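Local coordinates for protein P450 epoxidase (Sorangium cellulosum, PDB 1Q5D) that is a cytochrome P450, a largely helical protein that holds a haem and a second ligand in adjoining pockets, at residues A38-Y43 with E314-S319; W50-Y55 with E324-L329; H56-V61 with L328-A333; V69-W74 with G304-A309. One frame throughout, in Å; residues are numbered along the deposited sequence.

Contact 1 (A38-Y43 with E314-S319); sequences ATPIFY and EYCGAS
Pro40, just before strand 41-44, and Ile41, its first residue, meet Cys316 and Ala318 of the hairpin of strands 313-315 and 318-320, whose two-residue loop is a type I' turn from Tyr315 to Ala318. Its position is consistent with the small two-stranded sheet of P450s.

The interaction across the gap is van der Waals contact. Pro40 meets the turn with CB and CG, CG 3.8 Å from Cys316 CB. Ile41 does more: both branches reach Ala318 CB, and CG2 also meets Cys316 CB. The short branch, CG2, lies 3.9 Å from Cys316 CB and 3.9 Å from Ala318 CB. The long branch has CG1 anti to the backbone N (chi1 -166°) and CD1 extended beyond it (chi2 172°), which carries CD1 to 4.0 Å from Ala318 CB. Around Ile41, the side chains of Trp50, Leu52 and Ile320 complete a small apolar cluster, while Tyr315 turns to helix 55-62 and meets Phe67 edge-to-face.

Each segment has hydrogen bonds of its own, and strand 41-44 also pairs with 49-52. Tyr315 and Ala318 are joined by a reciprocal backbone pair, and Cys316 and Gly317 fill the two central positions with positive phi, as a type I' turn requires. On the other side, Thr39 OG1 donates to Ile41 O over 2.8 Å, bridging the bend at Pro40.

Carbonyl oxygens of the hairpin also touch carbon: Ile41 CG2 sits 3.7 Å from Cys316 O, and CD1 stands 3.9 Å from Tyr315 O.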
# COMPACT_ATOMS: atom_id res chain seq x y z
N ALA A 38 -26.39 -7.74 1.58
CA ALA A 38 -27.61 -6.93 1.69
C ALA A 38 -27.74 -5.85 0.60
O ALA A 38 -28.85 -5.52 0.18
CB ALA A 38 -27.70 -6.30 3.09
N THR A 39 -26.61 -5.32 0.12
CA THR A 39 -26.66 -4.20 -0.82
C THR A 39 -25.34 -4.03 -1.59
O THR A 39 -24.26 -4.37 -1.07
CB THR A 39 -27.01 -2.90 -0.07
OG1 THR A 39 -27.15 -1.84 -1.02
CG2 THR A 39 -25.84 -2.43 0.82
N PRO A 40 -25.42 -3.56 -2.83
CA PRO A 40 -24.23 -3.26 -3.63
C PRO A 40 -23.63 -1.90 -3.28
O PRO A 40 -22.48 -1.64 -3.62
CB PRO A 40 -24.79 -3.18 -5.05
CG PRO A 40 -26.19 -2.61 -4.83
CD PRO A 40 -26.67 -3.32 -3.58
N ILE A 41 -24.42 -1.04 -2.62
CA ILE A 41 -23.98 0.32 -2.32
C ILE A 41 -24.71 0.88 -1.09
O ILE A 41 -25.90 0.61 -0.88
CB ILE A 41 -24.18 1.25 -3.54
CG1 ILE A 41 -23.41 2.57 -3.37
CG2 ILE A 41 -25.67 1.50 -3.80
CD1 ILE A 41 -23.39 3.45 -4.60
N PHE A 42 -24.00 1.65 -0.29
CA PHE A 42 -24.62 2.35 0.82
C PHE A 42 -23.87 3.63 1.10
O PHE A 42 -22.70 3.78 0.69
CB PHE A 42 -24.68 1.46 2.06
CG PHE A 42 -23.34 1.13 2.66
CD1 PHE A 42 -22.75 1.99 3.60
CD2 PHE A 42 -22.68 -0.05 2.33
CE1 PHE A 42 -21.53 1.68 4.17
CE2 PHE A 42 -21.45 -0.36 2.91
CZ PHE A 42 -20.88 0.52 3.84
N TYR A 43 -24.53 4.57 1.77
CA TYR A 43 -23.87 5.81 2.16
C TYR A 43 -23.29 5.67 3.56
O TYR A 43 -23.98 5.26 4.51
CB TYR A 43 -24.81 7.01 2.09
CG TYR A 43 -24.08 8.33 2.10
CD1 TYR A 43 -23.63 8.89 0.92
CD2 TYR A 43 -23.80 8.99 3.30
CE1 TYR A 43 -22.94 10.09 0.92
CE2 TYR A 43 -23.11 10.19 3.31
CZ TYR A 43 -22.68 10.73 2.12
OH TYR A 43 -21.99 11.92 2.09
N GLU A 314 -26.76 7.78 -11.73
CA GLU A 314 -27.38 6.70 -10.96
C GLU A 314 -26.48 5.48 -11.03
O GLU A 314 -26.00 5.11 -12.11
CB GLU A 314 -28.77 6.36 -11.52
CG GLU A 314 -29.92 6.79 -10.62
CD GLU A 314 -30.13 8.30 -10.62
OE1 GLU A 314 -30.77 8.82 -9.69
OE2 GLU A 314 -29.64 8.97 -11.55
N TYR A 315 -26.24 4.84 -9.89
CA TYR A 315 -25.32 3.71 -9.83
C TYR A 315 -25.77 2.69 -8.78
O TYR A 315 -25.83 3.00 -7.58
CB TYR A 315 -23.89 4.20 -9.54
CG TYR A 315 -22.80 3.31 -10.11
CD1 TYR A 315 -22.22 3.59 -11.34
CD2 TYR A 315 -22.36 2.19 -9.42
CE1 TYR A 315 -21.23 2.76 -11.87
CE2 TYR A 315 -21.36 1.36 -9.93
CZ TYR A 315 -20.80 1.66 -11.16
OH TYR A 315 -19.82 0.85 -11.68
N CYS A 316 -26.07 1.48 -9.23
CA CYS A 316 -26.48 0.39 -8.34
C CYS A 316 -27.73 0.77 -7.52
O CYS A 316 -27.94 0.26 -6.42
CB CYS A 316 -25.33 0.00 -7.40
SG CYS A 316 -23.90 -0.79 -8.20
N GLY A 317 -28.54 1.66 -8.07
CA GLY A 317 -29.79 2.06 -7.44
C GLY A 317 -29.64 3.28 -6.53
O GLY A 317 -30.54 3.59 -5.75
N ALA A 318 -28.50 3.96 -6.64
CA ALA A 318 -28.27 5.16 -5.85
C ALA A 318 -28.14 6.39 -6.74
O ALA A 318 -27.61 6.33 -7.85
CB ALA A 318 -27.03 5.01 -4.98
N SER A 319 -28.63 7.52 -6.23
CA SER A 319 -28.53 8.78 -6.94
C SER A 319 -27.30 9.54 -6.46
O SER A 319 -27.37 10.29 -5.47
CB SER A 319 -29.79 9.62 -6.73
OG SER A 319 -30.92 8.91 -7.20

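Contact 2 (W50-Y55 with E324-L329); sequences WVLTRY and EMVFLL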
# COMPACT_ATOMS: atom_id res chain seq x y z
N TRP A 50 -20.24 7.35 -0.57
CA TRP A 50 -20.84 6.08 -0.93
C TRP A 50 -19.81 4.96 -0.82
O TRP A 50 -18.62 5.21 -0.97
CB TRP A 50 -21.36 6.17 -2.35
CG TRP A 50 -22.48 7.15 -2.51
CD1 TRP A 50 -22.39 8.43 -2.98
CD2 TRP A 50 -23.85 6.93 -2.18
NE1 TRP A 50 -23.64 9.02 -2.98
CE2 TRP A 50 -24.55 8.11 -2.49
CE3 TRP A 50 -24.57 5.83 -1.68
CZ2 TRP A 50 -25.93 8.24 -2.31
CZ3 TRP A 50 -25.95 5.97 -1.48
CH2 TRP A 50 -26.60 7.16 -1.81
N VAL A 51 -20.28 3.72 -0.61
CA VAL A 51 -19.41 2.55 -0.45
C VAL A 51 -19.91 1.43 -1.36
O VAL A 51 -21.08 1.01 -1.26
CB VAL A 51 -19.41 2.05 1.01
CG1 VAL A 51 -18.61 0.75 1.15
CG2 VAL A 51 -18.84 3.11 1.96
N LEU A 52 -19.04 0.95 -2.24
CA LEU A 52 -19.39 -0.17 -3.12
C LEU A 52 -18.83 -1.48 -2.57
O LEU A 52 -17.62 -1.58 -2.29
CB LEU A 52 -18.90 0.09 -4.54
CG LEU A 52 -19.64 1.21 -5.27
CD1 LEU A 52 -18.84 1.71 -6.46
CD2 LEU A 52 -21.02 0.73 -5.71
N THR A 53 -19.70 -2.48 -2.45
CA THR A 53 -19.36 -3.73 -1.77
C THR A 53 -19.05 -4.94 -2.65
O THR A 53 -18.56 -5.93 -2.15
CB THR A 53 -20.50 -4.14 -0.84
OG1 THR A 53 -21.72 -4.24 -1.61
CG2 THR A 53 -20.79 -3.06 0.20
N ARG A 54 -19.39 -4.89 -3.94
CA ARG A 54 -19.29 -6.10 -4.76
C ARG A 54 -18.22 -6.02 -5.86
O ARG A 54 -17.98 -4.97 -6.43
CB ARG A 54 -20.66 -6.45 -5.35
CG ARG A 54 -21.68 -6.82 -4.28
CD ARG A 54 -23.14 -6.84 -4.76
NE ARG A 54 -24.05 -7.03 -3.63
CZ ARG A 54 -25.38 -7.05 -3.73
NH1 ARG A 54 -25.96 -6.88 -4.91
NH2 ARG A 54 -26.11 -7.23 -2.64
N TYR A 55 -17.56 -7.15 -6.12
CA TYR A 55 -16.47 -7.16 -7.09
C TYR A 55 -16.77 -6.43 -8.40
O TYR A 55 -16.04 -5.53 -8.80
CB TYR A 55 -16.01 -8.59 -7.40
CG TYR A 55 -14.80 -8.61 -8.29
CD1 TYR A 55 -13.52 -8.75 -7.76
CD2 TYR A 55 -14.92 -8.48 -9.69
CE1 TYR A 55 -12.39 -8.77 -8.58
CE2 TYR A 55 -13.80 -8.50 -10.52
CZ TYR A 55 -12.54 -8.65 -9.95
OH TYR A 55 -11.42 -8.66 -10.76
N GLU A 324 -19.32 13.97 -5.22
CA GLU A 324 -19.45 13.07 -4.08
C GLU A 324 -18.41 11.96 -4.12
O GLU A 324 -18.09 11.43 -5.19
CB GLU A 324 -20.86 12.46 -4.03
CG GLU A 324 -21.97 13.43 -3.63
CD GLU A 324 -23.24 12.73 -3.17
OE1 GLU A 324 -23.75 11.83 -3.89
OE2 GLU A 324 -23.73 13.06 -2.07
N MET A 325 -17.89 11.61 -2.95
CA MET A 325 -16.86 10.59 -2.83
C MET A 325 -17.45 9.18 -2.87
O MET A 325 -18.56 8.92 -2.38
CB MET A 325 -16.03 10.81 -1.55
CG MET A 325 -14.84 9.86 -1.40
SD MET A 325 -13.58 10.47 -0.24
CE MET A 325 -14.39 10.17 1.25
N VAL A 326 -16.70 8.26 -3.46
CA VAL A 326 -17.10 6.87 -3.46
C VAL A 326 -15.93 5.99 -3.01
O VAL A 326 -14.84 6.08 -3.57
CB VAL A 326 -17.54 6.42 -4.87
CG1 VAL A 326 -18.13 5.03 -4.81
CG2 VAL A 326 -18.55 7.43 -5.48
N PHE A 327 -16.18 5.17 -1.99
CA PHE A 327 -15.22 4.18 -1.51
C PHE A 327 -15.45 2.82 -2.16
O PHE A 327 -16.57 2.31 -2.19
CB PHE A 327 -15.34 4.02 -0.00
CG PHE A 327 -14.23 4.67 0.78
CD1 PHE A 327 -14.46 5.84 1.51
CD2 PHE A 327 -12.95 4.11 0.81
CE1 PHE A 327 -13.43 6.43 2.25
CE2 PHE A 327 -11.93 4.70 1.55
CZ PHE A 327 -12.17 5.86 2.28
N LEU A 328 -14.38 2.25 -2.69
CA LEU A 328 -14.39 0.91 -3.25
C LEU A 328 -13.98 -0.00 -2.12
O LEU A 328 -12.85 0.07 -1.67
CB LEU A 328 -13.34 0.83 -4.37
CG LEU A 328 -13.77 1.40 -5.73
CD1 LEU A 328 -14.56 2.69 -5.63
CD2 LEU A 328 -12.59 1.57 -6.68
N LEU A 329 -14.91 -0.83 -1.62
CA LEU A 329 -14.64 -1.68 -0.45
C LEU A 329 -13.84 -2.92 -0.82
O LEU A 329 -14.39 -4.01 -0.96
CB LEU A 329 -15.95 -2.07 0.28
CG LEU A 329 -15.85 -2.69 1.67
CD1 LEU A 329 -15.02 -1.83 2.67
CD2 LEU A 329 -17.25 -3.00 2.26
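Trp50 meets Glu324 at its indole edge: NE1 donates to Glu324 OE1 over 3.0 Å, nearly straight at 165°, with the oxygen in the ring plane. The carboxylate is turned 73° from the indole, and OE1 is approached from above the carboxylate plane. OE1 also accepts from Lys321 N, so two N-H groups grip one oxygen. Tyr43 brings a ring edge over one face of the indole, and Ala318 CB lies against the opposite face.

Behind this ring the backbones run as a parallel pair in the interior of the mixed sheet of the P450 fold, strand 49-52 beside 325-329. Trp50 N donates to Met325 O and Phe327 N to Trp50 O, the latter at 2.6 Å. Further on, Leu52 N reaches Phe327 O at 2.8 Å, and Leu329 N closes the ladder on Leu52 O at 2.9 Å.

Side chains alternate. Trp50, Leu52, Val326 and Leu328 share one face, where Leu52 CD1 packs 3.8 Å from Val326 CG1 and helix 55-62 covers Leu52 and Leu328. Val51 and Phe327 point to the other: Val51 CG2 lies 4.1 Å from Phe327 CB, while CG1, anti to the backbone N (chi1 175°), reaches Leu329 CB at 4.0 Å. The Phe327 ring leads away from Val51 toward Val306 and the bound ligand EPB.

Contact 3 (H56-V61 with L328-A333); sequences HDVSAV and LLIPSA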
# COMPACT_ATOMS: atom_id res chain seq x y z
N HIS A 56 -17.86 -6.80 -9.07
CA HIS A 56 -18.08 -6.26 -10.42
C HIS A 56 -18.30 -4.77 -10.45
O HIS A 56 -17.87 -4.09 -11.39
CB HIS A 56 -19.19 -7.02 -11.15
CG HIS A 56 -18.74 -8.34 -11.70
ND1 HIS A 56 -19.10 -9.55 -11.13
CD2 HIS A 56 -17.92 -8.64 -12.73
CE1 HIS A 56 -18.53 -10.53 -11.81
NE2 HIS A 56 -17.81 -10.01 -12.78
N ASP A 57 -18.97 -4.24 -9.43
CA ASP A 57 -19.18 -2.81 -9.33
C ASP A 57 -17.86 -2.10 -8.99
O ASP A 57 -17.53 -1.07 -9.57
CB ASP A 57 -20.26 -2.49 -8.29
CG ASP A 57 -21.54 -3.26 -8.53
OD1 ASP A 57 -22.07 -3.16 -9.66
OD2 ASP A 57 -22.07 -4.01 -7.68
N VAL A 58 -17.13 -2.65 -8.04
CA VAL A 58 -15.81 -2.12 -7.68
C VAL A 58 -14.86 -2.13 -8.90
O VAL A 58 -14.24 -1.10 -9.23
CB VAL A 58 -15.20 -2.94 -6.54
CG1 VAL A 58 -13.73 -2.64 -6.39
CG2 VAL A 58 -15.94 -2.65 -5.23
N SER A 59 -14.75 -3.27 -9.55
CA SER A 59 -13.88 -3.39 -10.70
C SER A 59 -14.29 -2.42 -11.81
O SER A 59 -13.44 -1.80 -12.44
CB SER A 59 -13.87 -4.82 -11.22
OG SER A 59 -13.23 -4.87 -12.48
N ALA A 60 -15.59 -2.29 -12.03
CA ALA A 60 -16.09 -1.41 -13.09
C ALA A 60 -15.68 0.04 -12.87
O ALA A 60 -15.23 0.72 -13.79
CB ALA A 60 -17.60 -1.53 -13.22
N VAL A 61 -15.82 0.51 -11.63
CA VAL A 61 -15.49 1.89 -11.29
C VAL A 61 -14.02 2.23 -11.56
O VAL A 61 -13.70 3.34 -11.98
CB VAL A 61 -15.86 2.21 -9.82
CG1 VAL A 61 -15.21 3.50 -9.36
CG2 VAL A 61 -17.37 2.30 -9.68
N LEU A 328 -14.38 2.25 -2.69
CA LEU A 328 -14.39 0.91 -3.25
C LEU A 328 -13.98 -0.00 -2.12
O LEU A 328 -12.85 0.07 -1.67
CB LEU A 328 -13.34 0.83 -4.37
CG LEU A 328 -13.77 1.40 -5.73
CD1 LEU A 328 -14.56 2.69 -5.63
CD2 LEU A 328 -12.59 1.57 -6.68
N LEU A 329 -14.91 -0.83 -1.62
CA LEU A 329 -14.64 -1.68 -0.45
C LEU A 329 -13.84 -2.92 -0.82
O LEU A 329 -14.39 -4.01 -0.96
CB LEU A 329 -15.95 -2.07 0.28
CG LEU A 329 -15.85 -2.69 1.67
CD1 LEU A 329 -15.02 -1.83 2.67
CD2 LEU A 329 -17.25 -3.00 2.26
N ILE A 330 -12.52 -2.75 -0.94
CA ILE A 330 -11.64 -3.79 -1.48
C ILE A 330 -11.66 -5.14 -0.78
O ILE A 330 -11.76 -6.16 -1.45
CB ILE A 330 -10.17 -3.29 -1.61
CG1 ILE A 330 -10.09 -2.04 -2.50
CG2 ILE A 330 -9.26 -4.40 -2.10
CD1 ILE A 330 -10.65 -2.18 -3.88
N PRO A 331 -11.54 -5.18 0.55
CA PRO A 331 -11.55 -6.47 1.25
C PRO A 331 -12.87 -7.21 1.06
O PRO A 331 -12.88 -8.42 1.17
CB PRO A 331 -11.38 -6.08 2.73
CG PRO A 331 -10.86 -4.71 2.69
CD PRO A 331 -11.38 -4.04 1.47
N SER A 332 -13.93 -6.47 0.77
CA SER A 332 -15.24 -7.07 0.52
C SER A 332 -15.33 -7.63 -0.89
O SER A 332 -15.69 -8.80 -1.09
CB SER A 332 -16.34 -6.04 0.71
OG SER A 332 -17.61 -6.63 0.41
N ALA A 333 -15.02 -6.80 -1.87
CA ALA A 333 -15.04 -7.22 -3.26
C ALA A 333 -14.17 -8.47 -3.44
O ALA A 333 -14.48 -9.34 -4.26
CB ALA A 333 -14.53 -6.06 -4.16
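Val58 packs against Leu328, Ile330 and Ala333 at a place where strand passes almost directly into helix, through an inverse gamma turn centred on Leu329. Leu329 is also the N-cap residue of helix 330-333, and its carbonyl O accepts from Ala333 N at 3.0 Å. With the first turn of the helix following at once, Leu328 and Ala333 both touch Val58.

The two methyls of Val58 have separate partners. CG1, anti to the backbone N (chi1 166°), lies 4.0 Å from Leu328 CB and also 4.0 Å from Ile330 CD1, the Ile330 side chain crossing that of Val58 at about a right angle. CG2 points to the short helix and touches Ala333 CB at 3.8 Å.

One turn later, Val61 CG1 meets Leu328 CD1 at 3.9 Å, so Leu328 rests against Val58 and Val61, a turn apart on the helix. In the P450 fold helix 55-62 probably corresponds by position to helix B, laid over one face of the mixed sheet; Val58 and Val61 also press on Leu52 of the neighbouring strand. All the touching side chains are buried and apolar. The nearest atoms of the Ile330 side chain and the haem are about 6 Å apart, while Ser332 OG is hydrogen-bonded to Thr53 O and Arg36 NH1.

Contact 4 (V69-W74 with G304-A309); sequences VSREEW and GTVRFA. With EPB (7,11-dihydroxy-8,8,10,12,16-pentamethyl-3-[1-methyl-2-(2-methyl-thiazol-4-yl)vinyl]-4,17-dioxabicyclo[14.1.0]heptadecane-5,9-dione), chain C.
Part of the ligand-lining wall of the P450 is made here, where the loop after strand 67-68 folds over strand 304-309 and Arg71 and Trp74 close on Val306 and Phe308. Phe308 has the most surface covered in the contact. Its CE2 lies over one face of the Trp74 indole, toward the rim, 3.4 Å from CG; the rings meet obliquely, their planes 48° apart. Arg71 NH1 stands in the plane of the Phe308 ring, at its edge.

Partners at its edge fix how the Arg71 guanidinium is turned. NH1 donates to Val69 O over 2.6 Å and to a water at 2.8 Å, and that water donates in turn to Val306 O. Val306 CG2 covers one face, 3.5 Å from NH2. By position this is probably the B-C loop of P450s, and Arg71 NH2 here also borders the EPB pocket, 3.5 Å from EPB C91. The strand grips the ligand as well: EPB O10 donates to Gly304 O at 2.9 Å, and Thr305 and Val306 touch its carbons.

On the haem side, Val69 CG2 sits over the centre of the Arg307 guanidinium, 3.5 Å from CZ. Arg307 NH1 donates both to Val306 O and to the haem carboxylate oxygen O1A, which is also hydrogen-bonded to Thr305 OG1. The carboxylate would offset the charge of Arg307, whose NH1 lies 5.5 Å from Arg71 NH1.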
# COMPACT_ATOMS: atom_id res chain seq x y z
N VAL A 69 -10.05 10.54 -9.88
CA VAL A 69 -9.11 10.32 -8.78
C VAL A 69 -8.76 11.63 -8.05
O VAL A 69 -8.65 11.65 -6.83
CB VAL A 69 -7.80 9.67 -9.29
CG1 VAL A 69 -6.74 9.68 -8.22
CG2 VAL A 69 -8.06 8.25 -9.78
N SER A 70 -8.59 12.72 -8.80
CA SER A 70 -8.21 14.00 -8.20
C SER A 70 -9.17 14.45 -7.10
O SER A 70 -10.39 14.53 -7.30
CB SER A 70 -8.10 15.11 -9.25
OG SER A 70 -8.40 16.37 -8.64
N ARG A 71 -8.60 14.74 -5.93
CA ARG A 71 -9.39 15.12 -4.78
C ARG A 71 -10.03 16.49 -5.01
O ARG A 71 -10.95 16.88 -4.27
CB ARG A 71 -8.53 15.13 -3.51
CG ARG A 71 -8.30 13.74 -2.91
CD ARG A 71 -7.50 12.79 -3.79
NE ARG A 71 -7.13 11.55 -3.11
CZ ARG A 71 -7.29 10.34 -3.63
NH1 ARG A 71 -7.82 10.18 -4.83
NH2 ARG A 71 -6.92 9.27 -2.93
N GLU A 72 -9.58 17.19 -6.04
CA GLU A 72 -10.11 18.51 -6.37
C GLU A 72 -11.51 18.42 -7.00
O GLU A 72 -12.20 19.43 -7.16
CB GLU A 72 -9.13 19.29 -7.26
CG GLU A 72 -7.81 19.63 -6.56
CD GLU A 72 -6.86 20.47 -7.39
OE1 GLU A 72 -6.77 20.26 -8.62
OE2 GLU A 72 -6.19 21.36 -6.81
N GLU A 73 -11.94 17.20 -7.33
CA GLU A 73 -13.30 16.97 -7.80
C GLU A 73 -14.26 16.75 -6.63
O GLU A 73 -15.48 16.72 -6.81
CB GLU A 73 -13.35 15.76 -8.74
CG GLU A 73 -12.53 15.94 -10.01
CD GLU A 73 -13.34 16.57 -11.14
OE1 GLU A 73 -12.85 16.54 -12.29
OE2 GLU A 73 -14.45 17.09 -10.88
N TRP A 74 -13.71 16.61 -5.44
CA TRP A 74 -14.51 16.40 -4.23
C TRP A 74 -15.30 17.65 -3.83
O TRP A 74 -14.87 18.78 -4.05
CB TRP A 74 -13.59 16.00 -3.08
CG TRP A 74 -14.25 15.36 -1.92
CD1 TRP A 74 -15.45 14.71 -1.90
CD2 TRP A 74 -13.73 15.30 -0.59
NE1 TRP A 74 -15.70 14.24 -0.63
CE2 TRP A 74 -14.66 14.59 0.19
CE3 TRP A 74 -12.56 15.77 0.02
CZ2 TRP A 74 -14.46 14.34 1.55
CZ3 TRP A 74 -12.37 15.52 1.37
CH2 TRP A 74 -13.32 14.82 2.12
N GLY A 304 -10.67 0.78 1.64
CA GLY A 304 -10.27 0.60 0.26
C GLY A 304 -9.68 1.85 -0.35
O GLY A 304 -8.86 2.53 0.27
N THR A 305 -10.09 2.16 -1.57
CA THR A 305 -9.61 3.36 -2.20
C THR A 305 -10.80 4.20 -2.63
O THR A 305 -11.94 3.74 -2.56
CB THR A 305 -8.64 3.06 -3.35
OG1 THR A 305 -8.11 4.30 -3.84
CG2 THR A 305 -9.38 2.47 -4.56
N VAL A 306 -10.54 5.44 -3.04
CA VAL A 306 -11.62 6.38 -3.33
C VAL A 306 -11.63 6.88 -4.76
O VAL A 306 -10.60 6.93 -5.44
CB VAL A 306 -11.59 7.62 -2.40
CG1 VAL A 306 -11.84 7.20 -0.97
CG2 VAL A 306 -10.26 8.34 -2.50
N ARG A 307 -12.84 7.26 -5.20
CA ARG A 307 -13.06 7.96 -6.46
C ARG A 307 -14.08 9.05 -6.19
O ARG A 307 -14.76 9.03 -5.17
CB ARG A 307 -13.58 7.00 -7.53
CG ARG A 307 -12.55 5.96 -7.98
CD ARG A 307 -11.33 6.60 -8.61
NE ARG A 307 -10.44 5.64 -9.26
CZ ARG A 307 -9.37 5.14 -8.68
NH1 ARG A 307 -9.06 5.45 -7.42
NH2 ARG A 307 -8.60 4.29 -9.37
N PHE A 308 -14.20 9.99 -7.13
CA PHE A 308 -15.15 11.09 -6.99
C PHE A 308 -16.00 11.26 -8.25
O PHE A 308 -15.49 11.19 -9.36
CB PHE A 308 -14.42 12.39 -6.65
CG PHE A 308 -13.48 12.27 -5.49
CD1 PHE A 308 -12.16 11.88 -5.69
CD2 PHE A 308 -13.91 12.52 -4.20
CE1 PHE A 308 -11.29 11.75 -4.61
CE2 PHE A 308 -13.03 12.40 -3.12
CZ PHE A 308 -11.72 12.01 -3.33
N ALA A 309 -17.30 11.45 -8.06
CA ALA A 309 -18.24 11.60 -9.18
C ALA A 309 -18.03 12.92 -9.90
O ALA A 309 -18.12 13.98 -9.29
CB ALA A 309 -19.68 11.49 -8.67
O16 EPB C . -1.13 4.90 2.38
C51 EPB C . -3.16 1.28 -0.07
O41 EPB C . -1.21 1.87 -1.82
C5 EPB C . -2.42 2.05 -1.10
C4 EPB C . -1.11 3.01 -0.96
C16 EPB C . -1.97 5.43 1.75
O1 EPB C . -1.91 5.71 0.39
C2 EPB C . -0.67 5.40 -0.47
C3 EPB C . -1.08 4.32 -1.54
C20 EPB C . -0.36 6.82 -1.11
C21 EPB C . 0.20 7.78 -0.07
C22 EPB C . -0.55 7.10 -2.43
C23 EPB C . -0.37 8.32 -3.22
N26 EPB C . -0.63 9.54 -2.62
C25 EPB C . -0.44 10.57 -3.50
C27 EPB C . -0.65 11.96 -3.03
C24 EPB C . -0.03 8.41 -4.51
S1 EPB C . 0.01 10.04 -5.02
C15 EPB C . -3.29 5.88 2.42
C14 EPB C . -3.82 7.33 2.00
O14 EPB C . -2.69 8.16 2.24
C13 EPB C . -5.21 7.83 2.69
C29 EPB C . -4.98 7.93 4.24
C30 EPB C . -5.53 9.25 2.23
C12 EPB C . -6.43 6.78 2.43
O12 EPB C . -7.01 6.21 3.41
C11 EPB C . -6.98 6.36 1.01
C28 EPB C . -8.52 6.53 1.13
C10 EPB C . -6.22 5.15 0.57
O10 EPB C . -6.64 3.98 1.34
C9 EPB C . -6.52 4.97 -0.91
C91 EPB C . -6.00 6.11 -1.65
C8 EPB C . -5.80 3.85 -1.58
C7 EPB C . -4.73 3.09 -0.69
C6 EPB C . -3.43 3.28 -1.63
O HOH W 1 -7.77 7.40 -4.93

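Overall arrangement
The four contacts lie around one mixed sheet, ordered 41-44, 49-52, 325-329, 304-309, 67-68. Contact 1 sits at the outer edge; contact 2 joins the second and third strands, the two centres about 9 Å apart. Contact 3, centred about 7 Å from the centre of contact 2, shares Leu328 and Leu329 with it and lays helix 55-62 on the sheet. The centre of contact 4, on the next strand, is about 11 Å from contact 2's and about 17 Å from contact 1's. First segments run in the order of the contacts, but 304-309 precedes 314-319, 324-329 and 328-333. The mixed sheet, with the hairpin packed against its edge strand, joins two regions more than 200 mostly helical residues apart.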